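Local coordinates for protein putative antitoxin VapB45 (Mycobacterium tuberculosis, PDB 5AF3) that is possibly the antitoxin of a type II toxin-antitoxin system, with VapC45 as its cognate toxin, and probably binds DNA through a helix-turn-helix domain, at residues T19-S24 with V29-L34; Q54-A59 with Y79-F84; T58-P63 with R69-G74. One frame throughout, in Å; residues are numbered along the deposited sequence.

Contact 1: residues T19-S24 with V29-L34; sequences TLAEAS and VPRATL
The turn between helices 20-27 and 31-38, consistent with a helix-turn-helix unit in the putative DNA-binding domain, is closed by S24 and V29, whose CA atoms lie 4.9 Å apart. V29 N donates to S24 O over 3.1 Å, in the carbonyl plane and on a lone pair, with an N-H...O angle of 163°. In return S24 OG, swung opposite its own backbone N (chi1 160°), donates to V29 O at 2.6 Å, arriving nearly along the C=O axis. On the buried side of the turn, methyl CD1 of L34 packs on the first helix: it lies 3.6 Å from A23 CB and 3.3 Å from S24 N. The side chains of R31 and L20 cross at about a right angle, and L20 CB sits 3.9 Å above the guanidinium plane of R31, over its centre. T19 and E22 begin the first helix with a capping box: E22 N donates to T19 OG1 at 3.0 Å, and T19 N to E22 OE1. The reciprocal bonds thus satisfy both carbonyls of S24 and V29, and the N-H of V29, within the turn itself, fixing it from both directions.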
ATOM      1  N   THR A  19     -15.471 -10.741   3.088  1.00 26.84           N
ATOM      2  CA  THR A  19     -15.014 -11.884   2.280  1.00 22.47           C
ATOM      3  C   THR A  19     -13.494 -11.932   2.506  1.00 23.68           C
ATOM      4  O   THR A  19     -12.932 -10.942   2.974  1.00 21.42           O
ATOM      5  CB  THR A  19     -15.226 -11.648   0.775  1.00 26.95           C
ATOM      6  OG1 THR A  19     -14.360 -10.586   0.339  1.00 27.01           O
ATOM      7  CG2 THR A  19     -16.687 -11.292   0.457  1.00 25.87           C
ATOM      8  N   LEU A  20     -12.828 -13.031   2.121  1.00 24.42           N
ATOM      9  CA  LEU A  20     -11.361 -13.085   2.284  1.00 24.41           C
ATOM     10  C   LEU A  20     -10.658 -12.119   1.342  1.00 22.90           C
ATOM     11  O   LEU A  20      -9.619 -11.579   1.685  1.00 21.74           O
ATOM     12  CB  LEU A  20     -10.784 -14.491   2.167  1.00 24.48           C
ATOM     13  CG  LEU A  20     -11.334 -15.542   3.157  1.00 25.88           C
ATOM     14  CD1 LEU A  20     -10.751 -16.899   2.868  1.00 26.21           C
ATOM     15  CD2 LEU A  20     -11.136 -15.166   4.643  1.00 23.96           C
ATOM     16  N   ALA A  21     -11.235 -11.924   0.163  1.00 25.15           N
ATOM     17  CA  ALA A  21     -10.760 -10.928  -0.804  1.00 25.23           C
ATOM     18  C   ALA A  21     -10.685  -9.509  -0.203  1.00 23.85           C
ATOM     19  O   ALA A  21      -9.659  -8.809  -0.333  1.00 22.44           O
ATOM     20  CB  ALA A  21     -11.687 -10.951  -2.064  1.00 27.59           C
ATOM     21  N   GLU A  22     -11.771  -9.090   0.445  1.00 22.43           N
ATOM     22  CA  GLU A  22     -11.832  -7.761   1.072  1.00 24.07           C
ATOM     23  C   GLU A  22     -10.808  -7.662   2.187  1.00 22.47           C
ATOM     24  O   GLU A  22     -10.059  -6.690   2.259  1.00 21.76           O
ATOM     25  CB  GLU A  22     -13.230  -7.461   1.640  1.00 27.23           C
ATOM     26  CG  GLU A  22     -14.306  -7.102   0.574  1.00 33.28           C
ATOM     27  CD  GLU A  22     -15.739  -7.445   1.007  1.00 35.00           C
ATOM     28  OE1 GLU A  22     -15.927  -7.886   2.172  1.00 32.19           O
ATOM     29  OE2 GLU A  22     -16.686  -7.265   0.175  1.00 35.53           O
ATOM     30  N   ALA A  23     -10.765  -8.692   3.046  1.00 20.15           N
ATOM     31  CA  ALA A  23      -9.874  -8.659   4.208  1.00 19.61           C
ATOM     32  C   ALA A  23      -8.420  -8.616   3.766  1.00 20.31           C
ATOM     33  O   ALA A  23      -7.588  -7.948   4.374  1.00 20.95           O
ATOM     34  CB  ALA A  23     -10.159  -9.849   5.127  1.00 22.36           C
ATOM     35  N   SER A  24      -8.120  -9.305   2.665  1.00 22.26           N
ATOM     36  CA  SER A  24      -6.756  -9.285   2.128  1.00 20.92           C
ATOM     37  C   SER A  24      -6.346  -7.850   1.759  1.00 21.54           C
ATOM     38  O   SER A  24      -5.225  -7.442   2.016  1.00 24.03           O
ATOM     39  CB  SER A  24      -6.678 -10.227   0.910  1.00 24.19           C
ATOM     40  OG  SER A  24      -5.557  -9.896   0.110  1.00 32.24           O
ATOM     41  N   VAL A  29      -2.532  -8.441   3.267  1.00 21.98           N
ATOM     42  CA  VAL A  29      -2.095  -9.804   3.540  1.00 25.01           C
ATOM     43  C   VAL A  29      -2.602 -10.610   2.365  1.00 25.77           C
ATOM     44  O   VAL A  29      -3.707 -10.340   1.870  1.00 27.20           O
ATOM     45  CB  VAL A  29      -2.657 -10.375   4.878  1.00 23.38           C
ATOM     46  CG1 VAL A  29      -4.165 -10.360   4.882  1.00 23.25           C
ATOM     47  CG2 VAL A  29      -2.144 -11.826   5.142  1.00 24.36           C
ATOM     48  N   PRO A  30      -1.798 -11.581   1.874  1.00 24.27           N
ATOM     49  CA  PRO A  30      -2.264 -12.398   0.765  1.00 23.38           C
ATOM     50  C   PRO A  30      -3.542 -13.136   1.069  1.00 23.77           C
ATOM     51  O   PRO A  30      -3.712 -13.690   2.178  1.00 23.01           O
ATOM     52  CB  PRO A  30      -1.074 -13.356   0.495  1.00 26.85           C
ATOM     53  CG  PRO A  30       0.097 -12.603   0.969  1.00 28.50           C
ATOM     54  CD  PRO A  30      -0.415 -11.924   2.249  1.00 25.01           C
ATOM     55  N   ARG A  31      -4.478 -13.114   0.115  1.00 23.49           N
ATOM     56  CA  ARG A  31      -5.684 -13.871   0.293  1.00 22.33           C
ATOM     57  C   ARG A  31      -5.443 -15.365   0.637  1.00 25.48           C
ATOM     58  O   ARG A  31      -6.207 -15.956   1.407  1.00 22.98           O
ATOM     59  CB  ARG A  31      -6.594 -13.744  -0.924  1.00 26.97           C
ATOM     60  CG  ARG A  31      -7.969 -14.325  -0.683  1.00 30.24           C
ATOM     61  CD  ARG A  31      -8.468 -15.029  -1.944  1.00 39.13           C
ATOM     62  NE  ARG A  31      -9.471 -16.040  -1.605  1.00 44.95           N
ATOM     63  CZ  ARG A  31     -10.779 -15.817  -1.559  1.00 47.15           C
ATOM     64  NH1 ARG A  31     -11.266 -14.611  -1.854  1.00 49.06           N
ATOM     65  NH2 ARG A  31     -11.600 -16.804  -1.222  1.00 45.46           N
ATOM     66  N   ALA A  32      -4.415 -15.979   0.055  1.00 21.50           N
ATOM     67  CA  ALA A  32      -4.199 -17.404   0.316  1.00 19.95           C
ATOM     68  C   ALA A  32      -3.810 -17.615   1.778  1.00 23.60           C
ATOM     69  O   ALA A  32      -4.170 -18.634   2.392  1.00 24.68           O
ATOM     70  CB  ALA A  32      -3.118 -17.999  -0.661  1.00 24.35           C
ATOM     71  N   THR A  33      -3.083 -16.643   2.333  1.00 21.05           N
ATOM     72  CA  THR A  33      -2.678 -16.685   3.729  1.00 23.63           C
ATOM     73  C   THR A  33      -3.918 -16.653   4.626  1.00 25.66           C
ATOM     74  O   THR A  33      -4.055 -17.445   5.559  1.00 19.37           O
ATOM     75  CB  THR A  33      -1.674 -15.542   4.015  1.00 22.43           C
ATOM     76  OG1 THR A  33      -0.503 -15.769   3.218  1.00 24.29           O
ATOM     77  CG2 THR A  33      -1.263 -15.483   5.459  1.00 24.45           C
ATOM     78  N   LEU A  34      -4.828 -15.728   4.335  1.00 22.28           N
ATOM     79  CA  LEU A  34      -6.068 -15.620   5.085  1.00 22.52           C
ATOM     80  C   LEU A  34      -6.903 -16.890   5.006  1.00 24.11           C
ATOM     81  O   LEU A  34      -7.488 -17.309   6.009  1.00 24.39           O
ATOM     82  CB  LEU A  34      -6.909 -14.438   4.561  1.00 19.29           C
ATOM     83  CG  LEU A  34      -6.425 -13.046   4.946  1.00 24.35           C
ATOM     84  CD1 LEU A  34      -7.417 -12.067   4.371  1.00 27.17           C
ATOM     85  CD2 LEU A  34      -6.347 -12.849   6.468  1.00 26.54           C
TER

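Contact 2: residues Q54-A59 with Y79-F84; sequences QPIITA and YVLNAF
In both isoleucines CG1 sits between the backbone N and the carbonyl carbon (chi1 57° in I56, 64° in I57), leaving CG2 opposite the carbonyl carbon; L81 has its CG opposite the carbonyl carbon as well, at chi1 -71°. From these settings the two isoleucines present different branches to one methyl. I56 extends its long branch and meets L81 CD1 with its own CD1 at 3.4 Å, closer than two methyl carbons normally come, a sign of tight packing. I57 instead offers the short branch, its CG2 lying 3.5 Å from the same L81 CD1. Each isoleucine crosses the leucine obliquely, and L81 CD1 serves as the shared point of contact. No hydrogen bond spans the segments, and their closest CA atoms, those of I57 and L81, are 8.7 Å apart, so the contact is made by side chains. W37 of helix 31-38 touches all three residues, and L98 of helix 95-105 touches I56 and L81, extending the apolar cluster. This meeting of aliphatic side chains from a loop and more than one helix is that of a hydrophobic core, here joining the irregular segment 54-59 to helix 72-86 within the putative helix-turn-helix domain.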
ATOM      1  N   GLN A  54      -6.266 -26.805  11.885  1.00 41.46           N
ATOM      2  CA  GLN A  54      -7.288 -26.005  12.573  1.00 42.75           C
ATOM      3  C   GLN A  54      -7.139 -24.469  12.362  1.00 40.36           C
ATOM      4  O   GLN A  54      -6.013 -23.952  12.289  1.00 36.17           O
ATOM      5  CB  GLN A  54      -7.326 -26.352  14.057  1.00 44.61           C
ATOM      6  N   PRO A  55      -8.281 -23.748  12.239  1.00 39.70           N
ATOM      7  CA  PRO A  55      -8.294 -22.286  12.039  1.00 36.90           C
ATOM      8  C   PRO A  55      -7.637 -21.514  13.178  1.00 31.81           C
ATOM      9  O   PRO A  55      -7.778 -21.903  14.347  1.00 29.65           O
ATOM     10  CB  PRO A  55      -9.794 -21.951  11.988  1.00 35.95           C
ATOM     11  CG  PRO A  55     -10.449 -23.218  11.580  1.00 39.18           C
ATOM     12  CD  PRO A  55      -9.652 -24.294  12.266  1.00 40.18           C
ATOM     13  N   ILE A  56      -6.941 -20.426  12.852  1.00 24.01           N
ATOM     14  CA  ILE A  56      -6.430 -19.528  13.876  1.00 24.00           C
ATOM     15  C   ILE A  56      -7.114 -18.144  13.917  1.00 20.94           C
ATOM     16  O   ILE A  56      -6.753 -17.275  14.723  1.00 21.88           O
ATOM     17  CB  ILE A  56      -4.872 -19.372  13.818  1.00 24.07           C
ATOM     18  CG1 ILE A  56      -4.401 -18.884  12.447  1.00 20.72           C
ATOM     19  CG2 ILE A  56      -4.197 -20.703  14.201  1.00 28.53           C
ATOM     20  CD1 ILE A  56      -2.868 -18.511  12.387  1.00 26.38           C
ATOM     21  N   ILE A  57      -8.103 -17.955  13.042  1.00 23.90           N
ATOM     22  CA  ILE A  57      -9.005 -16.789  13.142  1.00 19.26           C
ATOM     23  C   ILE A  57     -10.475 -17.216  13.144  1.00 19.11           C
ATOM     24  O   ILE A  57     -10.823 -18.313  12.700  1.00 22.15           O
ATOM     25  CB  ILE A  57      -8.757 -15.741  12.028  1.00 22.75           C
ATOM     26  CG1 ILE A  57      -9.055 -16.289  10.628  1.00 20.48           C
ATOM     27  CG2 ILE A  57      -7.299 -15.198  12.124  1.00 23.45           C
ATOM     28  CD1 ILE A  57      -8.844 -15.249   9.480  1.00 22.15           C
ATOM     29  N   THR A  58     -11.320 -16.326  13.649  1.00 21.36           N
ATOM     30  CA  THR A  58     -12.756 -16.601  13.718  1.00 21.84           C
ATOM     31  C   THR A  58     -13.353 -16.402  12.311  1.00 21.88           C
ATOM     32  O   THR A  58     -13.265 -15.311  11.740  1.00 19.50           O
ATOM     33  CB  THR A  58     -13.441 -15.706  14.793  1.00 24.00           C
ATOM     34  OG1 THR A  58     -12.774 -15.894  16.048  1.00 23.77           O
ATOM     35  CG2 THR A  58     -14.967 -16.050  14.969  1.00 23.33           C
ATOM     36  N   ALA A  59     -13.896 -17.485  11.756  1.00 23.60           N
ATOM     37  CA  ALA A  59     -14.549 -17.480  10.444  1.00 21.87           C
ATOM     38  C   ALA A  59     -15.858 -18.249  10.525  1.00 26.29           C
ATOM     39  O   ALA A  59     -16.011 -19.141  11.352  1.00 27.13           O
ATOM     40  CB  ALA A  59     -13.654 -18.092   9.389  1.00 26.15           C
ATOM     41  N   TYR A  79      -5.812  -9.250  11.653  1.00 15.46           N
ATOM     42  CA  TYR A  79      -5.013  -8.052  11.674  1.00 16.63           C
ATOM     43  C   TYR A  79      -3.800  -8.237  12.593  1.00 20.57           C
ATOM     44  O   TYR A  79      -2.656  -7.931  12.201  1.00 17.04           O
ATOM     45  CB  TYR A  79      -5.833  -6.842  12.102  1.00 17.34           C
ATOM     46  CG  TYR A  79      -5.008  -5.608  12.377  1.00 17.62           C
ATOM     47  CD1 TYR A  79      -4.579  -4.771  11.335  1.00 19.58           C
ATOM     48  CD2 TYR A  79      -4.687  -5.257  13.687  1.00 16.55           C
ATOM     49  CE1 TYR A  79      -3.844  -3.636  11.608  1.00 19.80           C
ATOM     50  CE2 TYR A  79      -3.981  -4.136  13.961  1.00 19.20           C
ATOM     51  CZ  TYR A  79      -3.531  -3.340  12.929  1.00 19.77           C
ATOM     52  OH  TYR A  79      -2.813  -2.217  13.262  1.00 19.36           O
ATOM     53  N   VAL A  80      -4.045  -8.785  13.779  1.00 15.82           N
ATOM     54  CA  VAL A  80      -2.960  -9.004  14.754  1.00 15.01           C
ATOM     55  C   VAL A  80      -1.967 -10.063  14.264  1.00 17.18           C
ATOM     56  O   VAL A  80      -0.769  -9.836  14.316  1.00 15.55           O
ATOM     57  CB  VAL A  80      -3.512  -9.342  16.123  1.00 14.38           C
ATOM     58  CG1 VAL A  80      -2.382  -9.779  17.100  1.00 13.63           C
ATOM     59  CG2 VAL A  80      -4.239  -8.073  16.714  1.00 12.34           C
ATOM     60  N   LEU A  81      -2.467 -11.188  13.783  1.00 15.11           N
ATOM     61  CA  LEU A  81      -1.624 -12.221  13.182  1.00 16.40           C
ATOM     62  C   LEU A  81      -0.804 -11.689  12.005  1.00 20.15           C
ATOM     63  O   LEU A  81       0.323 -12.103  11.797  1.00 17.09           O
ATOM     64  CB  LEU A  81      -2.468 -13.377  12.707  1.00 17.33           C
ATOM     65  CG  LEU A  81      -3.089 -14.276  13.780  1.00 17.81           C
ATOM     66  CD1 LEU A  81      -3.918 -15.321  13.092  1.00 20.05           C
ATOM     67  CD2 LEU A  81      -1.933 -14.913  14.624  1.00 19.31           C
ATOM     68  N   ASN A  82      -1.373 -10.781  11.224  1.00 16.22           N
ATOM     69  CA  ASN A  82      -0.590 -10.154  10.156  1.00 19.91           C
ATOM     70  C   ASN A  82       0.534  -9.272  10.670  1.00 18.40           C
ATOM     71  O   ASN A  82       1.607  -9.165  10.023  1.00 18.92           O
ATOM     72  CB  ASN A  82      -1.487  -9.375   9.200  1.00 17.29           C
ATOM     73  CG  ASN A  82      -0.780  -9.072   7.872  1.00 25.30           C
ATOM     74  OD1 ASN A  82       0.004  -9.887   7.373  1.00 21.41           O
ATOM     75  ND2 ASN A  82      -1.030  -7.889   7.324  1.00 24.62           N
ATOM     76  N   ALA A  83       0.306  -8.638  11.814  1.00 16.26           N
ATOM     77  CA  ALA A  83       1.305  -7.822  12.455  1.00 15.98           C
ATOM     78  C   ALA A  83       2.415  -8.754  12.930  1.00 17.68           C
ATOM     79  O   ALA A  83       3.603  -8.393  12.835  1.00 17.33           O
ATOM     80  CB  ALA A  83       0.731  -7.052  13.643  1.00 17.34           C
ATOM     81  N   PHE A  84       2.026  -9.940  13.427  1.00 13.12           N
ATOM     82  CA  PHE A  84       3.024 -10.956  13.818  1.00 16.21           C
ATOM     83  C   PHE A  84       3.854 -11.381  12.577  1.00 15.23           C
ATOM     84  O   PHE A  84       5.103 -11.440  12.634  1.00 17.56           O
ATOM     85  CB  PHE A  84       2.376 -12.208  14.467  1.00 14.65           C
ATOM     86  CG  PHE A  84       1.746 -11.958  15.814  1.00 12.35           C
ATOM     87  CD1 PHE A  84       1.822 -10.721  16.461  1.00 17.75           C
ATOM     88  CD2 PHE A  84       1.061 -13.012  16.447  1.00 15.27           C
ATOM     89  CE1 PHE A  84       1.196 -10.539  17.705  1.00 17.42           C
ATOM     90  CE2 PHE A  84       0.447 -12.831  17.686  1.00 16.23           C
ATOM     91  CZ  PHE A  84       0.504 -11.609  18.299  1.00 18.44           C
TER

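Contact 3: residues T58-P63 with R69-G74; sequences TALPHP and RLPFVG
T58 lays its methyl CG2 against the ring of P71, 3.7 Å from CG, the two side chains crossing at about a right angle; V73 CG1 borders the same threonine at 4.0 Å from T58 CB. The hydroxyl of T58 is hydrogen-bonded to E77 OE1 of helix 72-86. Further along, L60 CD1 also reaches P71 CG, at 3.7 Å, so the proline ring is touched by T58 and L60 alike. Polar contact centres on R69. L60 N donates to R69 O over 2.8 Å in the carbonyl plane, and R69 NH1 returns a bond to L60 O at 2.9 Å. The latter acceptor lies at the edge of the guanidinium, 8° out of its plane, yet the donor stands well above the carbonyl plane of L60. Bends at chi2 and chi3, -80° and -91°, fold the arginine back to that carbonyl, and D39 pairs with its NH2 in a salt bridge. R69 and L70 form a classic beta bulge opposite Y18. T58 O is buried with no hydrogen-bonding partner in the model; G74 CA approaches it at 3.3 Å in a CA-H...O contact. Backbone and side chain of R69 therefore hold both polar backbone atoms of L60, and D39 probably offsets the charge of the arginine.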
ATOM      1  N   THR A  58     -11.320 -16.326  13.649  1.00 21.36           N
ATOM      2  CA  THR A  58     -12.756 -16.601  13.718  1.00 21.84           C
ATOM      3  C   THR A  58     -13.353 -16.402  12.311  1.00 21.88           C
ATOM      4  O   THR A  58     -13.265 -15.311  11.740  1.00 19.50           O
ATOM      5  CB  THR A  58     -13.441 -15.706  14.793  1.00 24.00           C
ATOM      6  OG1 THR A  58     -12.774 -15.894  16.048  1.00 23.77           O
ATOM      7  CG2 THR A  58     -14.967 -16.050  14.969  1.00 23.33           C
ATOM      8  N   ALA A  59     -13.896 -17.485  11.756  1.00 23.60           N
ATOM      9  CA  ALA A  59     -14.549 -17.480  10.444  1.00 21.87           C
ATOM     10  C   ALA A  59     -15.858 -18.249  10.525  1.00 26.29           C
ATOM     11  O   ALA A  59     -16.011 -19.141  11.352  1.00 27.13           O
ATOM     12  CB  ALA A  59     -13.654 -18.092   9.389  1.00 26.15           C
ATOM     13  N   LEU A  60     -16.792 -17.918   9.647  1.00 25.12           N
ATOM     14  CA  LEU A  60     -18.117 -18.557   9.653  1.00 29.46           C
ATOM     15  C   LEU A  60     -18.384 -19.052   8.248  1.00 27.90           C
ATOM     16  O   LEU A  60     -17.803 -18.510   7.292  1.00 28.42           O
ATOM     17  CB  LEU A  60     -19.198 -17.546  10.084  1.00 32.89           C
ATOM     18  CG  LEU A  60     -19.138 -16.959  11.513  1.00 37.13           C
ATOM     19  CD1 LEU A  60     -19.546 -15.479  11.557  1.00 40.73           C
ATOM     20  CD2 LEU A  60     -19.962 -17.773  12.512  1.00 38.25           C
ATOM     21  N   PRO A  61     -19.259 -20.074   8.096  1.00 33.25           N
ATOM     22  CA  PRO A  61     -19.571 -20.587   6.755  1.00 33.16           C
ATOM     23  C   PRO A  61     -20.225 -19.470   5.922  1.00 32.01           C
ATOM     24  O   PRO A  61     -20.987 -18.678   6.475  1.00 33.67           O
ATOM     25  CB  PRO A  61     -20.550 -21.732   7.043  1.00 35.71           C
ATOM     26  CG  PRO A  61     -20.240 -22.137   8.450  1.00 33.27           C
ATOM     27  CD  PRO A  61     -20.009 -20.810   9.126  1.00 33.41           C
ATOM     28  N   HIS A  62     -19.882 -19.375   4.633  1.00 33.97           N
ATOM     29  CA  HIS A  62     -20.362 -18.267   3.809  1.00 34.35           C
ATOM     30  C   HIS A  62     -21.894 -18.342   3.667  1.00 32.94           C
ATOM     31  O   HIS A  62     -22.440 -19.440   3.531  1.00 36.54           O
ATOM     32  CB  HIS A  62     -19.639 -18.189   2.450  1.00 37.99           C
ATOM     33  CG  HIS A  62     -20.149 -19.148   1.413  1.00 42.59           C
ATOM     34  ND1 HIS A  62     -21.346 -18.966   0.750  1.00 43.30           N
ATOM     35  CD2 HIS A  62     -19.605 -20.276   0.894  1.00 43.87           C
ATOM     36  CE1 HIS A  62     -21.530 -19.953  -0.110  1.00 42.81           C
ATOM     37  NE2 HIS A  62     -20.487 -20.761  -0.046  1.00 43.19           N
ATOM     38  N   PRO A  63     -22.585 -17.189   3.748  1.00 33.47           N
ATOM     39  CA  PRO A  63     -24.036 -17.183   3.533  1.00 34.30           C
ATOM     40  C   PRO A  63     -24.395 -17.637   2.108  1.00 37.35           C
ATOM     41  O   PRO A  63     -23.525 -17.680   1.216  1.00 37.56           O
ATOM     42  CB  PRO A  63     -24.419 -15.703   3.751  1.00 35.95           C
ATOM     43  CG  PRO A  63     -23.308 -15.158   4.642  1.00 35.05           C
ATOM     44  CD  PRO A  63     -22.089 -15.831   4.050  1.00 33.69           C
ATOM     45  N   ARG A  69     -17.102 -14.239   5.184  1.00 31.38           N
ATOM     46  CA  ARG A  69     -16.517 -15.264   6.063  1.00 25.41           C
ATOM     47  C   ARG A  69     -16.133 -14.770   7.459  1.00 22.41           C
ATOM     48  O   ARG A  69     -16.320 -15.490   8.436  1.00 25.39           O
ATOM     49  CB  ARG A  69     -15.258 -15.877   5.393  1.00 28.36           C
ATOM     50  CG  ARG A  69     -15.572 -16.725   4.175  1.00 28.91           C
ATOM     51  CD  ARG A  69     -16.041 -18.093   4.575  1.00 31.25           C
ATOM     52  NE  ARG A  69     -14.878 -18.981   4.656  1.00 40.87           N
ATOM     53  CZ  ARG A  69     -14.515 -19.690   5.715  1.00 42.23           C
ATOM     54  NH1 ARG A  69     -15.228 -19.658   6.828  1.00 45.22           N
ATOM     55  NH2 ARG A  69     -13.436 -20.457   5.647  1.00 44.92           N
ATOM     56  N   LEU A  70     -15.563 -13.576   7.548  1.00 22.89           N
ATOM     57  CA  LEU A  70     -15.030 -13.102   8.826  1.00 21.76           C
ATOM     58  C   LEU A  70     -15.976 -12.128   9.524  1.00 23.62           C
ATOM     59  O   LEU A  70     -16.298 -11.062   8.995  1.00 22.65           O
ATOM     60  CB  LEU A  70     -13.672 -12.439   8.615  1.00 20.23           C
ATOM     61  CG  LEU A  70     -12.636 -13.238   7.821  1.00 22.46           C
ATOM     62  CD1 LEU A  70     -11.320 -12.406   7.757  1.00 21.09           C
ATOM     63  CD2 LEU A  70     -12.430 -14.598   8.462  1.00 20.58           C
ATOM     64  N   PRO A  71     -16.372 -12.473  10.746  1.00 22.96           N
ATOM     65  CA  PRO A  71     -17.044 -11.467  11.578  1.00 24.16           C
ATOM     66  C   PRO A  71     -15.971 -10.455  12.013  1.00 21.54           C
ATOM     67  O   PRO A  71     -14.753 -10.695  11.766  1.00 22.81           O
ATOM     68  CB  PRO A  71     -17.619 -12.297  12.741  1.00 23.31           C
ATOM     69  CG  PRO A  71     -16.678 -13.499  12.861  1.00 24.07           C
ATOM     70  CD  PRO A  71     -16.158 -13.765  11.440  1.00 22.85           C
ATOM     71  N   PHE A  72     -16.364  -9.348  12.632  1.00 19.07           N
ATOM     72  CA  PHE A  72     -15.401  -8.312  12.975  1.00 18.02           C
ATOM     73  C   PHE A  72     -14.271  -8.794  13.906  1.00 22.51           C
ATOM     74  O   PHE A  72     -13.086  -8.418  13.737  1.00 18.39           O
ATOM     75  CB  PHE A  72     -16.052  -7.054  13.572  1.00 21.51           C
ATOM     76  CG  PHE A  72     -15.081  -5.961  13.798  1.00 22.20           C
ATOM     77  CD1 PHE A  72     -14.673  -5.143  12.731  1.00 18.85           C
ATOM     78  CD2 PHE A  72     -14.486  -5.787  15.043  1.00 19.10           C
ATOM     79  CE1 PHE A  72     -13.726  -4.136  12.966  1.00 20.69           C
ATOM     80  CE2 PHE A  72     -13.542  -4.785  15.268  1.00 18.77           C
ATOM     81  CZ  PHE A  72     -13.165  -3.957  14.220  1.00 22.93           C
ATOM     82  N   VAL A  73     -14.633  -9.600  14.902  1.00 20.26           N
ATOM     83  CA  VAL A  73     -13.597 -10.187  15.773  1.00 18.61           C
ATOM     84  C   VAL A  73     -12.545 -10.979  14.959  1.00 16.04           C
ATOM     85  O   VAL A  73     -11.334 -10.948  15.325  1.00 17.03           O
ATOM     86  CB  VAL A  73     -14.192 -11.059  16.945  1.00 18.28           C
ATOM     87  CG1 VAL A  73     -14.809 -12.319  16.418  1.00 17.12           C
ATOM     88  CG2 VAL A  73     -13.101 -11.332  18.025  1.00 17.81           C
ATOM     89  N   GLY A  74     -12.984 -11.689  13.915  1.00 17.60           N
ATOM     90  CA  GLY A  74     -12.096 -12.461  13.038  1.00 21.10           C
ATOM     91  C   GLY A  74     -11.132 -11.587  12.227  1.00 19.11           C
ATOM     92  O   GLY A  74      -9.961 -11.949  12.012  1.00 18.52           O
TER

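Overall arrangement
From the N terminus, contact 1 closes first, a short turn joining helix 20-27 to helix 31-38. After the unmodelled residues 40-53 the chain returns as 54-63, an irregular run that opens contacts 2 and 3 together; they share T58 and A59. Contact 3 closes the shorter loop onto strand 68-70 and the start of helix 72-86, nested inside the longer loop that contact 2 closes further along that helix. The three are also in touch directly: L70 CD1 lies 3.8 Å from A23 CB, linking contacts 1 and 3, and I57 CD1 lies 3.8 Å from L70 CD2, linking contacts 2 and 3. Together they tie the first two helices, the loop and helix 72-86 within the putative DNA-binding domain.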